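Local structure of vacuolar aminopeptidase 1 (Saccharomyces cerevisiae, 5JGF) at residues D[14-19]-D[264-268]; D[242-247]-D[439-443]; D[364-368]-D[445-451]. The protein removes N-terminal amino acids, preferably neutral or hydrophobic ones, from peptides in the yeast vacuole as a zinc-dependent dodecameric aminopeptidase and is the major cargo of the cytoplasm-to-vacuole targeting pathway. Residues are numbered along the deposited sequence.

From the N terminus, helix 7-21 comes first and meets helix 261-278 in contact 1, a closure over 244 intervening residues that include the whole six-stranded antiparallel sheet. Contact 2 starts inside that span, in the loop between strands 233-242 and 247-249, and ends beyond it at 439-443, so contacts 1 and 2 cross; they touch through a salt bridge from Asp17 to Lys245. Contact 3 opens after contact 1 has closed, joins the loop 364-368 to 445-451, and crosses contact 2. Its Val449 packs on Phe15, Leu265 and Phe268 of contact 1. Strand 442-445 and helix 448-468 run directly from contact 2 into contact 3.

Contact 1: D[14-19]-D[264-268]; sequences EFIDFI and RLCSF
An aromatic cluster of Phe15, Phe18 and Phe268 joins the N-terminal helix 7-21 to helix 261-278 in the buried interior of the subunit. Both segments are regular helix, with Phe18 N to Glu14 O, Ile19 N to Phe15 O and Phe268 N to Arg264 O each 2.9 Å. Their axes come within 11.1 Å, with N-to-C directions 120° apart, a separation wide enough for large side chains to fill. Phe15 CA lies 7.3 Å from Phe268 CA, and Ile19 CA 7.8 Å from Arg264 CA. All three phenylalanines have chi1 in t. The edge of Phe15 is turned to the face of Phe268 in an offset edge-to-face pair, ring centroids 5.4 Å apart and planes at 60°; Phe15 CA sits over the Phe268 ring, 4.2 Å from its centroid. Phe18 meets Phe268 obliquely at 31°, with Phe18 CD2 3.4 Å from Phe268 CD1. Leu265 CD1 makes a CH-pi contact 4.1 Å from the centroid of the Phe15 ring. Helix 261-278 begins beside the dizinc centre of this M18 peptidase: the side chain of Leu265 is about 9 Å from a bound zinc ion, and Asp262, a ligand of both zincs, lies in its first turn, so helix 7-21 packs on the helix carrying a metal ligand. At the other end of the interface Ile19 CD1 lies 3.8 Å from Arg264 CB. The extended Arg264 side chain leads away to Val92 O and Pro23 O, while water 1 donates to Ile19 O (3.1 Å) and accepts from Arg264 NH1 (2.8 Å).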
# COMPACT_ATOMS: atom_id res chain seq x y z
N GLU D 14 -27.57 39.62 29.79
CA GLU D 14 -28.77 38.86 30.12
C GLU D 14 -28.68 37.50 29.44
O GLU D 14 -29.05 36.49 30.03
CB GLU D 14 -30.03 39.58 29.64
CG GLU D 14 -30.44 40.79 30.48
CD GLU D 14 -30.69 40.43 31.94
OE1 GLU D 14 -31.30 39.38 32.20
OE2 GLU D 14 -30.27 41.21 32.82
N PHE D 15 -28.19 37.49 28.20
CA PHE D 15 -28.05 36.23 27.47
C PHE D 15 -27.06 35.31 28.17
O PHE D 15 -27.31 34.12 28.34
CB PHE D 15 -27.58 36.50 26.03
CG PHE D 15 -27.34 35.24 25.24
CD1 PHE D 15 -28.40 34.39 24.92
CD2 PHE D 15 -26.05 34.89 24.84
CE1 PHE D 15 -28.18 33.20 24.21
CE2 PHE D 15 -25.82 33.70 24.13
CZ PHE D 15 -26.88 32.86 23.82
N ILE D 16 -25.92 35.86 28.57
CA ILE D 16 -24.90 35.07 29.26
C ILE D 16 -25.48 34.45 30.53
O ILE D 16 -25.27 33.26 30.81
CB ILE D 16 -23.66 35.94 29.61
CG1 ILE D 16 -22.86 36.23 28.33
CG2 ILE D 16 -22.80 35.24 30.66
CD1 ILE D 16 -21.71 37.19 28.52
N ASP D 17 -26.23 35.24 31.29
CA ASP D 17 -26.85 34.74 32.51
C ASP D 17 -27.87 33.64 32.19
O ASP D 17 -27.95 32.64 32.90
CB ASP D 17 -27.53 35.87 33.29
CG ASP D 17 -26.54 36.90 33.80
OD1 ASP D 17 -25.35 36.55 33.96
OD2 ASP D 17 -26.96 38.05 34.07
N PHE D 18 -28.64 33.85 31.13
CA PHE D 18 -29.64 32.88 30.68
C PHE D 18 -28.99 31.53 30.38
O PHE D 18 -29.44 30.49 30.85
CB PHE D 18 -30.35 33.43 29.44
CG PHE D 18 -30.97 32.38 28.55
CD1 PHE D 18 -32.08 31.65 28.97
CD2 PHE D 18 -30.46 32.15 27.28
CE1 PHE D 18 -32.68 30.70 28.13
CE2 PHE D 18 -31.04 31.21 26.43
CZ PHE D 18 -32.16 30.48 26.85
N ILE D 19 -27.90 31.56 29.62
CA ILE D 19 -27.20 30.34 29.26
C ILE D 19 -26.64 29.64 30.50
O ILE D 19 -26.76 28.42 30.64
CB ILE D 19 -26.03 30.64 28.28
CG1 ILE D 19 -26.59 31.04 26.92
CG2 ILE D 19 -25.09 29.44 28.18
CD1 ILE D 19 -27.32 29.92 26.18
N ARG D 264 -29.65 28.21 21.20
CA ARG D 264 -30.28 29.02 22.25
C ARG D 264 -30.02 30.50 22.00
O ARG D 264 -30.70 31.37 22.55
CB ARG D 264 -29.76 28.56 23.62
CG ARG D 264 -30.32 27.18 23.97
CD ARG D 264 -29.59 26.45 25.09
NE ARG D 264 -30.14 25.10 25.17
CZ ARG D 264 -29.77 24.18 26.06
NH1 ARG D 264 -28.84 24.46 26.96
NH2 ARG D 264 -30.32 22.97 26.03
N LEU D 265 -29.04 30.79 21.14
CA LEU D 265 -28.73 32.18 20.79
C LEU D 265 -29.93 32.76 20.02
O LEU D 265 -30.45 33.83 20.35
CB LEU D 265 -27.46 32.24 19.93
CG LEU D 265 -27.01 33.58 19.34
CD1 LEU D 265 -26.91 34.64 20.43
CD2 LEU D 265 -25.66 33.38 18.66
N CYS D 266 -30.37 32.05 18.98
CA CYS D 266 -31.52 32.49 18.20
C CYS D 266 -32.81 32.34 19.00
O CYS D 266 -33.71 33.18 18.90
CB CYS D 266 -31.65 31.69 16.90
SG CYS D 266 -30.50 32.17 15.61
N SER D 267 -32.91 31.27 19.78
CA SER D 267 -34.11 31.05 20.58
C SER D 267 -34.33 32.20 21.55
O SER D 267 -35.44 32.73 21.65
CB SER D 267 -34.00 29.73 21.36
OG SER D 267 -34.06 28.63 20.47
N PHE D 268 -33.27 32.61 22.25
CA PHE D 268 -33.35 33.71 23.21
C PHE D 268 -33.70 35.02 22.49
O PHE D 268 -34.62 35.74 22.91
CB PHE D 268 -32.01 33.87 23.93
CG PHE D 268 -31.99 34.97 24.95
CD1 PHE D 268 -32.44 34.74 26.25
CD2 PHE D 268 -31.50 36.24 24.63
CE1 PHE D 268 -32.40 35.76 27.21
CE2 PHE D 268 -31.46 37.26 25.58
CZ PHE D 268 -31.91 37.02 26.87
O HOH W 1 -27.89 26.77 28.32

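Contact 2: D[242-247]-D[439-443]; sequences DVQKGT and SIRAA
Arg441 NH1 donates to Lys245 O at 2.9 Å and 153°, and NH2 of Arg441 adds weak bonds to Gln244 O (3.0 Å) and Lys245 O (3.4 Å). The guanidinium thus reads two successive carbonyls of the loop between strands 233-242 and 247-249, extended from Gln244 to Gly246 (phi -62° to -74°, psi 117° to 162°). Arg441 is extended, chi1 to chi3 all t, chi4 77°. Its NH1 also forms a salt bridge with Asp131 of a neighbouring subunit, Ser439 OG bonds Asp129 and Gln244 packs on Gln244 of that subunit, placing the contact at a subunit interface. Gln244 (chi1 and chi2 t) lays OE1 over one guanidinium face, 3.3 Å from Arg441 CD. Gln244 N to Asp242 OD1 (2.8 Å) makes an Asx turn, and Arg441 N to Ser439 OG (3.1 Å) an ST turn. Asp242 and Ile440 have the nearest CA atoms, 6.9 Å apart; there Ile440 (chi1, chi2 t) packs its CD1 3.8 Å from Asp242 CB. The loop leads from the six-stranded sheet into strand 247-249 of a three-stranded one, whose other edge is strand 442-445; strand 255-258 runs between these two, Phe257 touching Arg441, and helix 7-21 packs against Lys245.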
# COMPACT_ATOMS: atom_id res chain seq x y z
N ASP D 242 -20.87 22.02 30.36
CA ASP D 242 -19.80 22.91 30.79
C ASP D 242 -20.37 23.96 31.74
O ASP D 242 -21.35 24.64 31.41
CB ASP D 242 -19.19 23.63 29.57
CG ASP D 242 -17.87 24.30 29.87
OD1 ASP D 242 -17.62 24.64 31.05
OD2 ASP D 242 -17.08 24.51 28.93
N VAL D 243 -19.78 24.09 32.93
CA VAL D 243 -20.25 25.07 33.90
C VAL D 243 -19.51 26.40 33.83
O VAL D 243 -19.74 27.27 34.67
CB VAL D 243 -20.12 24.55 35.36
CG1 VAL D 243 -21.03 23.36 35.57
CG2 VAL D 243 -18.68 24.20 35.66
N GLN D 244 -18.63 26.57 32.84
CA GLN D 244 -17.92 27.84 32.74
C GLN D 244 -18.86 28.91 32.21
O GLN D 244 -19.36 28.83 31.09
CB GLN D 244 -16.70 27.72 31.81
CG GLN D 244 -15.91 29.03 31.70
CD GLN D 244 -14.69 28.91 30.81
OE1 GLN D 244 -14.64 28.09 29.89
NE2 GLN D 244 -13.69 29.76 31.06
N LYS D 245 -19.09 29.94 33.02
CA LYS D 245 -19.98 31.03 32.64
C LYS D 245 -19.45 31.77 31.42
O LYS D 245 -18.24 31.90 31.23
CB LYS D 245 -20.14 32.00 33.82
CG LYS D 245 -21.10 33.14 33.55
CD LYS D 245 -21.29 33.99 34.81
CE LYS D 245 -22.08 35.25 34.50
NZ LYS D 245 -23.36 35.31 35.26
N GLY D 246 -20.37 32.24 30.59
CA GLY D 246 -19.99 32.97 29.39
C GLY D 246 -19.28 34.26 29.75
O GLY D 246 -19.38 34.75 30.88
N THR D 247 -18.56 34.83 28.79
CA THR D 247 -17.81 36.06 29.03
C THR D 247 -17.71 36.93 27.78
O THR D 247 -17.71 36.43 26.65
CB THR D 247 -16.37 35.73 29.47
OG1 THR D 247 -16.39 34.78 30.54
CG2 THR D 247 -15.66 37.00 29.94
N SER D 439 -18.99 23.29 19.31
CA SER D 439 -17.89 23.15 20.25
C SER D 439 -18.57 23.16 21.62
O SER D 439 -19.77 23.42 21.72
CB SER D 439 -16.93 24.34 20.17
OG SER D 439 -16.05 24.35 21.28
N ILE D 440 -17.82 22.88 22.68
CA ILE D 440 -18.42 22.92 24.01
C ILE D 440 -18.49 24.39 24.44
O ILE D 440 -19.28 24.76 25.31
CB ILE D 440 -17.60 22.09 25.03
CG1 ILE D 440 -18.43 21.89 26.30
CG2 ILE D 440 -16.26 22.76 25.32
CD1 ILE D 440 -17.79 20.97 27.32
N ARG D 441 -17.68 25.24 23.82
CA ARG D 441 -17.70 26.68 24.12
C ARG D 441 -17.48 27.45 22.83
O ARG D 441 -16.38 27.46 22.26
CB ARG D 441 -16.62 27.03 25.16
CG ARG D 441 -16.75 28.45 25.74
CD ARG D 441 -15.73 28.65 26.85
NE ARG D 441 -15.74 29.99 27.46
CZ ARG D 441 -16.65 30.42 28.33
NH1 ARG D 441 -16.56 31.65 28.83
NH2 ARG D 441 -17.65 29.64 28.71
N ALA D 442 -18.54 28.09 22.35
CA ALA D 442 -18.50 28.83 21.10
C ALA D 442 -18.34 30.34 21.26
O ALA D 442 -18.10 30.84 22.36
CB ALA D 442 -19.77 28.52 20.29
N ALA D 443 -18.48 31.06 20.15
CA ALA D 443 -18.33 32.51 20.17
C ALA D 443 -19.13 33.22 19.09
O ALA D 443 -19.35 32.69 18.01
CB ALA D 443 -16.86 32.88 20.04

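Contact 3: D[364-368]-D[445-451]; sequences VPNVG and GSKDVGL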
# COMPACT_ATOMS: atom_id res chain seq x y z
N VAL D 364 -19.82 38.29 9.18
CA VAL D 364 -18.80 38.72 10.12
C VAL D 364 -19.53 39.15 11.38
O VAL D 364 -20.75 39.31 11.38
CB VAL D 364 -17.95 39.87 9.55
CG1 VAL D 364 -17.22 39.39 8.29
CG2 VAL D 364 -18.82 41.07 9.22
N PRO D 365 -18.80 39.34 12.49
CA PRO D 365 -19.42 39.74 13.75
C PRO D 365 -20.00 41.16 13.83
O PRO D 365 -19.54 42.07 13.15
CB PRO D 365 -18.30 39.55 14.77
CG PRO D 365 -17.34 38.60 14.10
CD PRO D 365 -17.36 39.06 12.68
N ASN D 366 -21.00 41.30 14.69
CA ASN D 366 -21.64 42.58 14.99
C ASN D 366 -22.20 43.42 13.85
O ASN D 366 -22.16 44.65 13.90
CB ASN D 366 -20.65 43.42 15.81
CG ASN D 366 -20.11 42.65 17.00
OD1 ASN D 366 -20.87 42.07 17.77
ND2 ASN D 366 -18.79 42.64 17.15
N VAL D 367 -22.74 42.76 12.84
CA VAL D 367 -23.32 43.47 11.70
C VAL D 367 -24.83 43.26 11.65
O VAL D 367 -25.59 44.23 11.60
CB VAL D 367 -22.70 42.99 10.38
CG1 VAL D 367 -23.47 43.56 9.19
CG2 VAL D 367 -21.24 43.43 10.32
N GLY D 368 -25.27 42.01 11.66
CA GLY D 368 -26.69 41.73 11.61
C GLY D 368 -27.01 40.28 11.32
O GLY D 368 -26.11 39.43 11.25
N GLY D 445 -20.54 37.66 18.08
CA GLY D 445 -20.23 39.05 18.36
C GLY D 445 -20.96 39.49 19.62
O GLY D 445 -22.06 39.03 19.90
N SER D 446 -20.34 40.38 20.40
CA SER D 446 -20.97 40.86 21.62
C SER D 446 -22.23 41.70 21.33
O SER D 446 -23.09 41.85 22.20
CB SER D 446 -19.98 41.69 22.45
OG SER D 446 -19.45 42.76 21.69
N LYS D 447 -22.34 42.23 20.12
CA LYS D 447 -23.51 43.02 19.71
C LYS D 447 -24.58 42.18 19.00
O LYS D 447 -25.71 42.63 18.80
CB LYS D 447 -23.10 44.15 18.74
CG LYS D 447 -22.50 45.40 19.35
CD LYS D 447 -22.57 46.57 18.35
CE LYS D 447 -24.01 46.84 17.92
NZ LYS D 447 -24.13 48.10 17.14
N ASP D 448 -24.22 40.96 18.62
CA ASP D 448 -25.15 40.11 17.88
C ASP D 448 -26.44 39.68 18.55
O ASP D 448 -27.46 39.51 17.88
CB ASP D 448 -24.38 38.91 17.31
CG ASP D 448 -23.55 39.30 16.10
OD1 ASP D 448 -22.35 38.93 16.03
OD2 ASP D 448 -24.09 39.99 15.21
N VAL D 449 -26.43 39.50 19.87
CA VAL D 449 -27.67 39.14 20.55
C VAL D 449 -28.65 40.30 20.34
O VAL D 449 -29.80 40.09 19.93
CB VAL D 449 -27.45 38.94 22.07
CG1 VAL D 449 -28.79 38.71 22.76
CG2 VAL D 449 -26.53 37.75 22.31
N GLY D 450 -28.18 41.51 20.59
CA GLY D 450 -29.01 42.69 20.42
C GLY D 450 -29.45 42.93 18.99
O GLY D 450 -30.60 43.28 18.74
N LEU D 451 -28.54 42.74 18.04
CA LEU D 451 -28.88 42.93 16.64
C LEU D 451 -29.92 41.89 16.21
O LEU D 451 -30.78 42.17 15.37
CB LEU D 451 -27.63 42.84 15.76
CG LEU D 451 -26.62 43.98 15.96
CD1 LEU D 451 -25.32 43.66 15.23
CD2 LEU D 451 -27.21 45.29 15.45
O HOH W 2 -23.23 39.92 12.74
O HOH W 3 -23.64 47.19 14.58
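This is a polar contact between a loop and the start of a helix: 364-368, just ahead of strand 369-372, meets the turn that leads from strand 442-445 into helix 448-468. Two side chains reciprocate. Asn366 N donates to Asp448 OD1 (3.0 Å, 170°), and Asn366 OD1 in turn accepts from Lys447 N (2.8 Å, 154°). Asn366 has phi and psi of 55° and 35°, a left-handed conformation, and its chi1 in m brings the amide onto the turn. The backbones run closest where Pro365 CA and Gly445 CA are 4.7 Å apart; Asn366 OD1 lies only 3.1 Å from Gly445 CA, so a CB at Gly445 would clash with it. Asp448 OD1 also accepts a weak bond from Gly445 N (3.0 Å), and Asp448 N bonds to Gly445 O (3.2 Å), closing the turn on itself. The Leu451 methyl CD1 lies against the Asn366-Val367 peptide, 3.4 Å from Asn366 C and 3.6 Å from Val367 N. Water 2 sits inside the bend of the loop, 2.9 Å from both Val364 O and Val367 N and 2.6 Å from Asp448 OD2; water 3 bridges Asn366 O (3.0 Å) and Lys447 NZ (2.8 Å). Asn366 ND2 reaches on to His254 O, Lys447 makes a cation-pi contact with Tyr8 of helix 7-21, and Pro365 packs on Tyr111 of a neighbouring subunit. Side-chain oxygens of Asn366 and Asp448 each take a backbone NH of the opposite segment, so the loop is held without strand pairing, and water 2 links Asp448 OD2 to its backbone.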